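LYND (Lyngbya aestuarii, PDB 4V1T) is a cyanobactin heterocyclase that binds the precursor peptide PatE and probably uses ATP and magnesium to turn its cysteines into thiazolines. Local coordinates at residues S407-K411 and T639-Q643; R565-L570 and V594-T598; L620-F624 and T771-F775. The contacts are given in a common frame with arbitrary orientation. Residues are numbered along the deposited sequence.

Contact 1. Residues S407-K411 and T639-Q643. With MG (magnesium ion), chain N; ADP (adenosine-5'-diphosphate), chain L.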
loop_
_atom_site.group_PDB
_atom_site.type_symbol
_atom_site.label_atom_id
_atom_site.label_comp_id
_atom_site.label_asym_id
_atom_site.label_seq_id
_atom_site.Cartn_x
_atom_site.Cartn_y
_atom_site.Cartn_z
ATOM N N SER B 407 14.057 -12.195 3.630
ATOM C CA SER B 407 13.301 -12.440 2.420
ATOM C C SER B 407 12.021 -13.194 2.724
ATOM O O SER B 407 11.943 -13.929 3.710
ATOM C CB SER B 407 14.160 -13.236 1.429
ATOM O OG SER B 407 13.464 -13.434 0.211
ATOM N N GLY B 408 11.034 -13.023 1.849
ATOM C CA GLY B 408 9.762 -13.701 1.971
ATOM C C GLY B 408 9.506 -14.594 0.775
ATOM O O GLY B 408 9.972 -14.313 -0.337
ATOM N N LYS B 409 8.770 -15.679 1.006
ATOM C CA LYS B 409 8.417 -16.630 -0.044
ATOM C C LYS B 409 6.964 -17.044 0.144
ATOM O O LYS B 409 6.460 -17.059 1.267
ATOM C CB LYS B 409 9.322 -17.853 0.011
ATOM C CG LYS B 409 9.244 -18.613 1.331
ATOM C CD LYS B 409 10.190 -19.818 1.366
ATOM C CE LYS B 409 10.062 -20.572 2.683
ATOM N NZ LYS B 409 10.874 -21.817 2.696
ATOM N N GLY B 410 6.287 -17.383 -0.946
ATOM C CA GLY B 410 4.914 -17.814 -0.845
ATOM C C GLY B 410 4.293 -18.367 -2.105
ATOM O O GLY B 410 4.753 -18.130 -3.223
ATOM N N LYS B 411 3.220 -19.115 -1.898
ATOM C CA LYS B 411 2.364 -19.590 -2.968
ATOM C C LYS B 411 1.546 -18.444 -3.524
ATOM O O LYS B 411 1.086 -18.489 -4.663
ATOM C CB LYS B 411 1.428 -20.662 -2.425
ATOM C CG LYS B 411 0.619 -21.399 -3.459
ATOM C CD LYS B 411 -0.153 -22.527 -2.800
ATOM C CE LYS B 411 -1.375 -22.912 -3.601
ATOM N NZ LYS B 411 -1.602 -24.374 -3.534
ATOM N N THR B 639 8.916 -23.291 -2.816
ATOM C CA THR B 639 8.856 -21.828 -2.854
ATOM C C THR B 639 10.187 -21.236 -2.380
ATOM O O THR B 639 10.523 -20.093 -2.696
ATOM C CB THR B 639 7.705 -21.261 -1.997
ATOM O OG1 THR B 639 7.753 -21.825 -0.690
ATOM C CG2 THR B 639 6.356 -21.564 -2.629
ATOM N N GLU B 640 10.951 -22.015 -1.629
ATOM C CA GLU B 640 12.271 -21.564 -1.220
ATOM C C GLU B 640 13.247 -21.604 -2.409
ATOM O O GLU B 640 14.146 -20.756 -2.501
ATOM C CB GLU B 640 12.815 -22.418 -0.058
ATOM C CG GLU B 640 13.814 -21.665 0.809
ATOM C CD GLU B 640 14.144 -22.375 2.101
ATOM O OE1 GLU B 640 14.938 -23.350 2.084
ATOM O OE2 GLU B 640 13.606 -21.940 3.139
ATOM N N VAL B 641 13.081 -22.574 -3.313
ATOM C CA VAL B 641 13.973 -22.650 -4.471
ATOM C C VAL B 641 13.636 -21.479 -5.370
ATOM O O VAL B 641 14.531 -20.891 -5.974
ATOM C CB VAL B 641 13.917 -24.008 -5.254
ATOM C CG1 VAL B 641 13.738 -25.181 -4.315
ATOM C CG2 VAL B 641 12.831 -24.026 -6.296
ATOM N N ASN B 642 12.343 -21.144 -5.449
ATOM C CA ASN B 642 11.894 -19.936 -6.139
ATOM C C ASN B 642 12.596 -18.725 -5.560
ATOM O O ASN B 642 13.192 -17.926 -6.284
ATOM C CB ASN B 642 10.377 -19.736 -6.001
ATOM C CG ASN B 642 9.567 -20.742 -6.796
ATOM O OD1 ASN B 642 10.075 -21.403 -7.699
ATOM N ND2 ASN B 642 8.281 -20.847 -6.469
ATOM N N GLN B 643 12.516 -18.614 -4.239
ATOM C CA GLN B 643 13.075 -17.494 -3.491
ATOM C C GLN B 643 14.574 -17.312 -3.743
ATOM O O GLN B 643 15.041 -16.206 -4.002
ATOM C CB GLN B 643 12.808 -17.719 -1.998
ATOM C CG GLN B 643 13.394 -16.694 -1.053
ATOM C CD GLN B 643 13.089 -17.030 0.399
ATOM O OE1 GLN B 643 13.161 -18.187 0.809
ATOM N NE2 GLN B 643 12.741 -16.024 1.182
HETATM MG MG MG N . 13.730 -22.113 5.167
HETATM P PB ADP L . 11.964 -19.735 6.485
HETATM O O1B ADP L . 12.399 -20.124 7.874
HETATM O O2B ADP L . 12.178 -20.809 5.458
HETATM O O3B ADP L . 12.467 -18.382 6.082
HETATM P PA ADP L . 9.351 -18.591 5.919
HETATM O O1A ADP L . 8.069 -19.310 5.587
HETATM O O2A ADP L . 10.066 -17.822 4.824
HETATM O O3A ADP L . 10.355 -19.634 6.644
HETATM O "O5'" ADP L . 9.039 -17.581 7.117
HETATM C "C5'" ADP L . 9.975 -16.597 7.510
HETATM C "C4'" ADP L . 9.622 -16.150 8.919
HETATM O "O4'" ADP L . 8.396 -15.422 8.914
HETATM C "C3'" ADP L . 9.403 -17.333 9.845
HETATM O "O3'" ADP L . 9.904 -16.986 11.130
HETATM C "C2'" ADP L . 7.907 -17.516 9.930
HETATM O "O2'" ADP L . 7.482 -17.971 11.217
HETATM C "C1'" ADP L . 7.396 -16.113 9.666
HETATM N N9 ADP L . 6.106 -16.144 8.938
HETATM C C8 ADP L . 5.897 -16.606 7.686
HETATM N N7 ADP L . 4.595 -16.463 7.338
HETATM C C5 ADP L . 3.960 -15.899 8.376
HETATM C C6 ADP L . 2.576 -15.479 8.670
HETATM N N6 ADP L . 1.617 -15.654 7.732
HETATM N N1 ADP L . 2.317 -14.934 9.878
HETATM C C2 ADP L . 3.279 -14.766 10.803
HETATM N N3 ADP L . 4.564 -15.127 10.600
HETATM C C4 ADP L . 4.957 -15.691 9.433
HETATM O O HOH W 1 12.018 -16.459 4.220
HETATM O O HOH W 2 12.386 -23.704 4.812
HETATM O O HOH W 3 7.362 -18.059 -4.738
HETATM O O HOH W 4 15.269 -23.691 4.675
HETATM O O HOH W 5 13.731 -22.972 7.039
#

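Contact 2. Residues R565-L570 and V594-T598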
loop_
_atom_site.group_PDB
_atom_site.type_symbol
_atom_site.label_atom_id
_atom_site.label_comp_id
_atom_site.label_asym_id
_atom_site.label_seq_id
_atom_site.Cartn_x
_atom_site.Cartn_y
_atom_site.Cartn_z
ATOM N N ARG B 565 18.063 -40.553 -2.426
ATOM C CA ARG B 565 16.685 -40.463 -1.962
ATOM C C ARG B 565 15.701 -40.590 -3.118
ATOM O O ARG B 565 16.009 -40.218 -4.259
ATOM C CB ARG B 565 16.457 -39.131 -1.237
ATOM C CG ARG B 565 17.370 -38.883 -0.036
ATOM C CD ARG B 565 17.187 -39.939 1.043
ATOM N NE ARG B 565 15.792 -40.048 1.458
ATOM C CZ ARG B 565 15.219 -41.162 1.900
ATOM N NH1 ARG B 565 15.911 -42.283 1.994
ATOM N NH2 ARG B 565 13.939 -41.157 2.242
ATOM N N PRO B 566 14.494 -41.096 -2.827
ATOM C CA PRO B 566 13.461 -41.182 -3.861
ATOM C C PRO B 566 12.823 -39.831 -4.174
ATOM O O PRO B 566 12.736 -38.979 -3.287
ATOM C CB PRO B 566 12.434 -42.128 -3.240
ATOM C CG PRO B 566 12.549 -41.879 -1.778
ATOM C CD PRO B 566 14.005 -41.571 -1.520
ATOM N N ALA B 567 12.373 -39.645 -5.411
ATOM C CA ALA B 567 11.645 -38.436 -5.781
ATOM C C ALA B 567 10.209 -38.487 -5.268
ATOM O O ALA B 567 9.756 -39.508 -4.738
ATOM C CB ALA B 567 11.645 -38.236 -7.291
ATOM N N VAL B 568 9.510 -37.372 -5.452
ATOM C CA VAL B 568 8.113 -37.235 -5.048
ATOM C C VAL B 568 7.240 -37.020 -6.275
ATOM O O VAL B 568 7.467 -36.091 -7.047
ATOM C CB VAL B 568 7.926 -36.057 -4.067
ATOM C CG1 VAL B 568 6.477 -35.954 -3.613
ATOM C CG2 VAL B 568 8.846 -36.223 -2.861
ATOM N N ASP B 569 6.247 -37.886 -6.455
ATOM C CA ASP B 569 5.243 -37.699 -7.493
ATOM C C ASP B 569 4.347 -36.536 -7.096
ATOM O O ASP B 569 3.441 -36.677 -6.266
ATOM C CB ASP B 569 4.420 -38.968 -7.694
ATOM C CG ASP B 569 3.294 -38.787 -8.702
ATOM O OD1 ASP B 569 3.313 -37.810 -9.481
ATOM O OD2 ASP B 569 2.379 -39.632 -8.706
ATOM N N LEU B 570 4.607 -35.385 -7.703
ATOM C CA LEU B 570 3.894 -34.167 -7.364
ATOM C C LEU B 570 2.487 -34.158 -7.937
ATOM O O LEU B 570 1.698 -33.292 -7.598
ATOM C CB LEU B 570 4.674 -32.957 -7.867
ATOM C CG LEU B 570 6.068 -32.796 -7.252
ATOM C CD1 LEU B 570 6.845 -31.709 -7.972
ATOM C CD2 LEU B 570 5.982 -32.483 -5.767
ATOM N N VAL B 594 11.552 -32.900 -6.542
ATOM C CA VAL B 594 11.562 -32.902 -5.084
ATOM C C VAL B 594 12.045 -34.241 -4.536
ATOM O O VAL B 594 11.676 -35.295 -5.057
ATOM C CB VAL B 594 10.157 -32.585 -4.532
ATOM C CG1 VAL B 594 10.122 -32.677 -3.011
ATOM C CG2 VAL B 594 9.720 -31.206 -4.985
ATOM N N LEU B 595 12.861 -34.183 -3.481
ATOM C CA LEU B 595 13.344 -35.384 -2.787
ATOM C C LEU B 595 12.724 -35.533 -1.397
ATOM O O LEU B 595 12.470 -34.546 -0.719
ATOM C CB LEU B 595 14.865 -35.345 -2.639
ATOM C CG LEU B 595 15.703 -35.226 -3.906
ATOM C CD1 LEU B 595 17.163 -35.229 -3.518
ATOM C CD2 LEU B 595 15.403 -36.338 -4.899
ATOM N N ASP B 596 12.499 -36.770 -0.980
ATOM C CA ASP B 596 11.981 -37.050 0.356
ATOM C C ASP B 596 13.129 -37.141 1.367
ATOM O O ASP B 596 14.046 -37.928 1.187
ATOM C CB ASP B 596 11.184 -38.355 0.357
ATOM C CG ASP B 596 10.762 -38.774 1.754
ATOM O OD1 ASP B 596 9.704 -38.304 2.215
ATOM O OD2 ASP B 596 11.491 -39.564 2.394
ATOM N N LEU B 597 13.052 -36.332 2.422
ATOM C CA LEU B 597 14.049 -36.306 3.493
ATOM C C LEU B 597 13.464 -36.787 4.828
ATOM O O LEU B 597 14.115 -36.704 5.879
ATOM C CB LEU B 597 14.597 -34.884 3.647
ATOM C CG LEU B 597 15.888 -34.519 2.922
ATOM C CD1 LEU B 597 15.985 -35.148 1.538
ATOM C CD2 LEU B 597 16.006 -33.004 2.825
ATOM N N THR B 598 12.232 -37.291 4.782
ATOM C CA THR B 598 11.545 -37.743 5.982
ATOM C C THR B 598 12.357 -38.818 6.705
ATOM O O THR B 598 12.608 -39.884 6.152
ATOM C CB THR B 598 10.155 -38.297 5.636
ATOM O OG1 THR B 598 9.485 -37.378 4.761
ATOM C CG2 THR B 598 9.322 -38.498 6.908
HETATM O O HOH W 6 9.951 -34.731 -7.786
#

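Contact 3. Residues L620-F624 and T771-F775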
loop_
_atom_site.group_PDB
_atom_site.type_symbol
_atom_site.label_atom_id
_atom_site.label_comp_id
_atom_site.label_asym_id
_atom_site.label_seq_id
_atom_site.Cartn_x
_atom_site.Cartn_y
_atom_site.Cartn_z
ATOM N N LEU B 620 23.017 -24.832 -9.606
ATOM C CA LEU B 620 22.326 -25.762 -8.740
ATOM C C LEU B 620 21.759 -24.998 -7.559
ATOM O O LEU B 620 22.468 -24.349 -6.789
ATOM C CB LEU B 620 23.253 -26.883 -8.251
ATOM C CG LEU B 620 23.736 -27.835 -9.345
ATOM C CD1 LEU B 620 24.749 -28.817 -8.778
ATOM C CD2 LEU B 620 22.561 -28.569 -9.978
ATOM N N ILE B 621 20.453 -25.067 -7.437
ATOM C CA ILE B 621 19.780 -24.407 -6.360
ATOM C C ILE B 621 18.852 -25.407 -5.708
ATOM O O ILE B 621 18.354 -26.333 -6.337
ATOM C CB ILE B 621 19.066 -23.144 -6.879
ATOM C CG1 ILE B 621 20.146 -22.136 -7.302
ATOM C CG2 ILE B 621 18.171 -22.540 -5.801
ATOM C CD1 ILE B 621 19.652 -20.944 -8.018
ATOM N N LEU B 622 18.639 -25.226 -4.425
ATOM C CA LEU B 622 17.757 -26.097 -3.699
ATOM C C LEU B 622 17.115 -25.369 -2.523
ATOM O O LEU B 622 17.565 -24.296 -2.108
ATOM C CB LEU B 622 18.519 -27.343 -3.255
ATOM C CG LEU B 622 19.910 -27.083 -2.702
ATOM C CD1 LEU B 622 19.784 -26.621 -1.275
ATOM C CD2 LEU B 622 20.775 -28.326 -2.789
ATOM N N GLY B 623 16.042 -25.950 -2.006
ATOM C CA GLY B 623 15.267 -25.336 -0.946
ATOM C C GLY B 623 14.603 -26.417 -0.130
ATOM O O GLY B 623 14.329 -27.503 -0.640
ATOM N N PHE B 624 14.352 -26.124 1.140
ATOM C CA PHE B 624 13.873 -27.137 2.074
ATOM C C PHE B 624 12.608 -26.712 2.785
ATOM O O PHE B 624 12.279 -25.521 2.852
ATOM C CB PHE B 624 14.935 -27.419 3.122
ATOM C CG PHE B 624 16.313 -27.494 2.577
ATOM C CD1 PHE B 624 16.681 -28.526 1.743
ATOM C CD2 PHE B 624 17.254 -26.537 2.921
ATOM C CE1 PHE B 624 17.965 -28.603 1.256
ATOM C CE2 PHE B 624 18.536 -26.606 2.442
ATOM C CZ PHE B 624 18.896 -27.643 1.612
ATOM N N THR B 771 31.961 -31.263 0.863
ATOM C CA THR B 771 31.371 -30.046 0.327
ATOM C C THR B 771 30.353 -29.467 1.307
ATOM O O THR B 771 29.335 -30.099 1.570
ATOM C CB THR B 771 30.666 -30.298 -1.008
ATOM O OG1 THR B 771 31.602 -30.833 -1.945
ATOM C CG2 THR B 771 30.087 -28.991 -1.573
ATOM N N PRO B 772 30.623 -28.266 1.856
ATOM C CA PRO B 772 29.635 -27.706 2.776
ATOM C C PRO B 772 28.326 -27.387 2.050
ATOM O O PRO B 772 28.350 -26.982 0.886
ATOM C CB PRO B 772 30.307 -26.425 3.298
ATOM C CG PRO B 772 31.760 -26.551 2.921
ATOM C CD PRO B 772 31.792 -27.382 1.687
ATOM N N MET B 773 27.204 -27.584 2.726
ATOM C CA MET B 773 25.914 -27.278 2.133
ATOM C C MET B 773 25.869 -25.770 1.860
ATOM O O MET B 773 25.969 -24.977 2.796
ATOM C CB MET B 773 24.784 -27.722 3.060
ATOM C CG MET B 773 23.508 -28.138 2.329
ATOM S SD MET B 773 22.607 -26.753 1.622
ATOM C CE MET B 773 22.098 -25.904 3.099
ATOM N N PRO B 774 25.734 -25.367 0.580
ATOM C CA PRO B 774 26.042 -23.977 0.201
ATOM C C PRO B 774 25.075 -22.927 0.747
ATOM O O PRO B 774 25.490 -21.823 1.085
ATOM C CB PRO B 774 25.968 -24.000 -1.334
ATOM C CG PRO B 774 25.725 -25.419 -1.725
ATOM C CD PRO B 774 25.150 -26.111 -0.548
ATOM N N PHE B 775 23.799 -23.276 0.821
ATOM C CA PHE B 775 22.769 -22.331 1.227
ATOM C C PHE B 775 22.512 -22.401 2.728
ATOM O O PHE B 775 21.510 -21.874 3.213
ATOM C CB PHE B 775 21.480 -22.594 0.435
ATOM C CG PHE B 775 21.671 -22.553 -1.062
ATOM C CD1 PHE B 775 21.877 -21.345 -1.714
ATOM C CD2 PHE B 775 21.651 -23.720 -1.816
ATOM C CE1 PHE B 775 22.054 -21.297 -3.093
ATOM C CE2 PHE B 775 21.831 -23.681 -3.186
ATOM C CZ PHE B 775 22.031 -22.467 -3.826
#

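Contact 1. Residues S407-K411 and T639-Q643
Charge and metal dominate this buried contact. Lys409 extends from strand 407-410 with chi2 to chi4 all trans, and its NZ forms a salt bridge with Glu640 OE2 at 2.8 Å. The same OE2 binds the magnesium ion at 2.0 Å. ADP O2B also binds the magnesium at 2.0 Å, and waters 2, 4 and 5 lie 2.1 to 2.3 Å from it. One further ligand atom comes from outside the two segments. Lys409 NZ adds a weak hydrogen bond to ADP O2B at 3.2 Å and a hydrogen bond to Arg636 O. Glu640 OE1 accepts from water 4 at 2.6 Å and is also hydrogen-bonded to Phe624 N.

A second polar group sits nearer the start of the strand. Gln643 NE2 donates to Ser407 OG at 2.9 Å, and Ser407 OG is also hydrogen-bonded to Tyr383 O. Water 1 accepts from Gln643 NE2 (3.2 Å) and donates to Ser407 O (2.6 Å) and to ADP O2A (2.5 Å).

Van der Waals contacts fill the rest. Lys409 CD is 3.8 Å from Thr639 OG1 and 3.4 Å from Gln643 OE1. Thr639 OG1 is hydrogen-bonded to Leu635 O of its own helix. Thr639 CG2 is 3.8 Å from Gly410 O.

Together strand and helix build part of the nucleotide pocket: a lysine beside the beta-phosphate and a helical glutamate on magnesium, within the ATP- and Mg2+-binding domain of YcaO cyclodehydratases.

Contact 2. Residues R565-L570 and V594-T598
Arg565 has the most distinctive side chain here. Its chi1, chi2 and chi3 are all m, so the chain curls and brings its guanidinium to Asp596. Arg565 NE donates to Asp596 O at 2.8 Å, near the guanidinium plane. Arg565 NH2 makes a salt bridge with Asp596 OD2 at 2.9 Å. Asp596 is in the t rotamer; its OD1 accepts from Thr598 OG1 at 2.7 Å and is also hydrogen-bonded to Tyr689 OH.

At the other end Val568 and Val594 are both t and touch at 3.8 Å, CG2 to CG1. Leu570 starts sideways, but its m,t rotamer brings CD2 within 4.0 Å of Val594 CG2. Leu597 has an off-well chi1 of -95°, and its CD1 reaches to 4.3 Å from Arg565 CG.

The backbones form a single bridge, Ala567 with Leu595. Asp596 N donates to Pro566 O at 3.2 Å. Val568 N makes a weak hydrogen bond to Val594 O at 3.0 Å. Water 6 links Val568 O to Val594 N.

The loop 565-570 crosses obliquely past strand 590-596, an outermost strand of a three-stranded sheet within this chain. Leu595 pairs with Ala607 of strand 605-612, Phe606 of that strand touches Val568 and Val594, Trp558 of helix 538-561 packs on Arg565 and Leu595, and Leu570 meets Phe578 of helix 576-587.

Contact 3. Residues L620-F624 and T771-F775
The last residue of the protein is the centre of this contact. Phe775 packs its ring against residues 620-622, and no hydrogen bond crosses between the two segments. Of the residues of 771-775, Phe775 has by far the most area covered by 620-624.

The ring meets three successive residues. Phe775 CZ is 3.5 Å from Leu620 O, which lies near the ring plane; that carbonyl also accepts a hydrogen bond from Trp663 NE1. Phe775 CE2 is 3.8 Å from Ile621 CA, and CZ is 4.0 Å from Ile621 CG1. Phe775 CD2 is 3.5 Å from Leu622 CD1. Leu622 has chi1 and chi2 both p, and this bend brings CD1 up to the tail. The same CD1 is 4.0 Å from Met773 SD, so Leu622 touches both Met773 and Phe775.

Met773 makes the second, smaller part of the contact. Its SD is 5.1 Å from the centroid of the Phe624 ring and 84° off the ring normal, a Met-aromatic contact at the ring edge. Met773 CE is 3.7 Å from Phe624 CE2.

Helices complete the surroundings. Trp663 meets Phe775 with the ring planes at about 80°, Trp559 touches Met773, and Ile644 touches Phe775. Phe624 N is hydrogen-bonded to OE1 of Glu640, the magnesium ligand, and the nearest atom of the Phe624 side chain is about 6 Å from a bound magnesium. Pro772 and Pro774 match the PxPxP motif found at the C terminus of many azoline-forming YcaO proteins, and here this tail ends close to the nucleotide and metal site.

Overall arrangement
From the N terminus, strand 406-410 comes first and opens contact 1. Contact 2 opens at 565 and closes at 594-598, a short loop nested inside the long one of contact 1. Strand 621-626 then opens contact 3, in series after contact 2. Helix 630-649 follows and closes contact 1. Contact 3 closes last, at the C terminus, so its loop crosses that of contact 1. Contacts 2 and 3 use the two outermost strands of one sheet, 590-596 and 621-626. Contacts 1 and 3 touch, with centres about 15 Å apart. Contact 1 joins strand and helix at the nucleotide site, contact 2 joins the loop 565-570 to the sheet, and contact 3 joins the tail to the sheet.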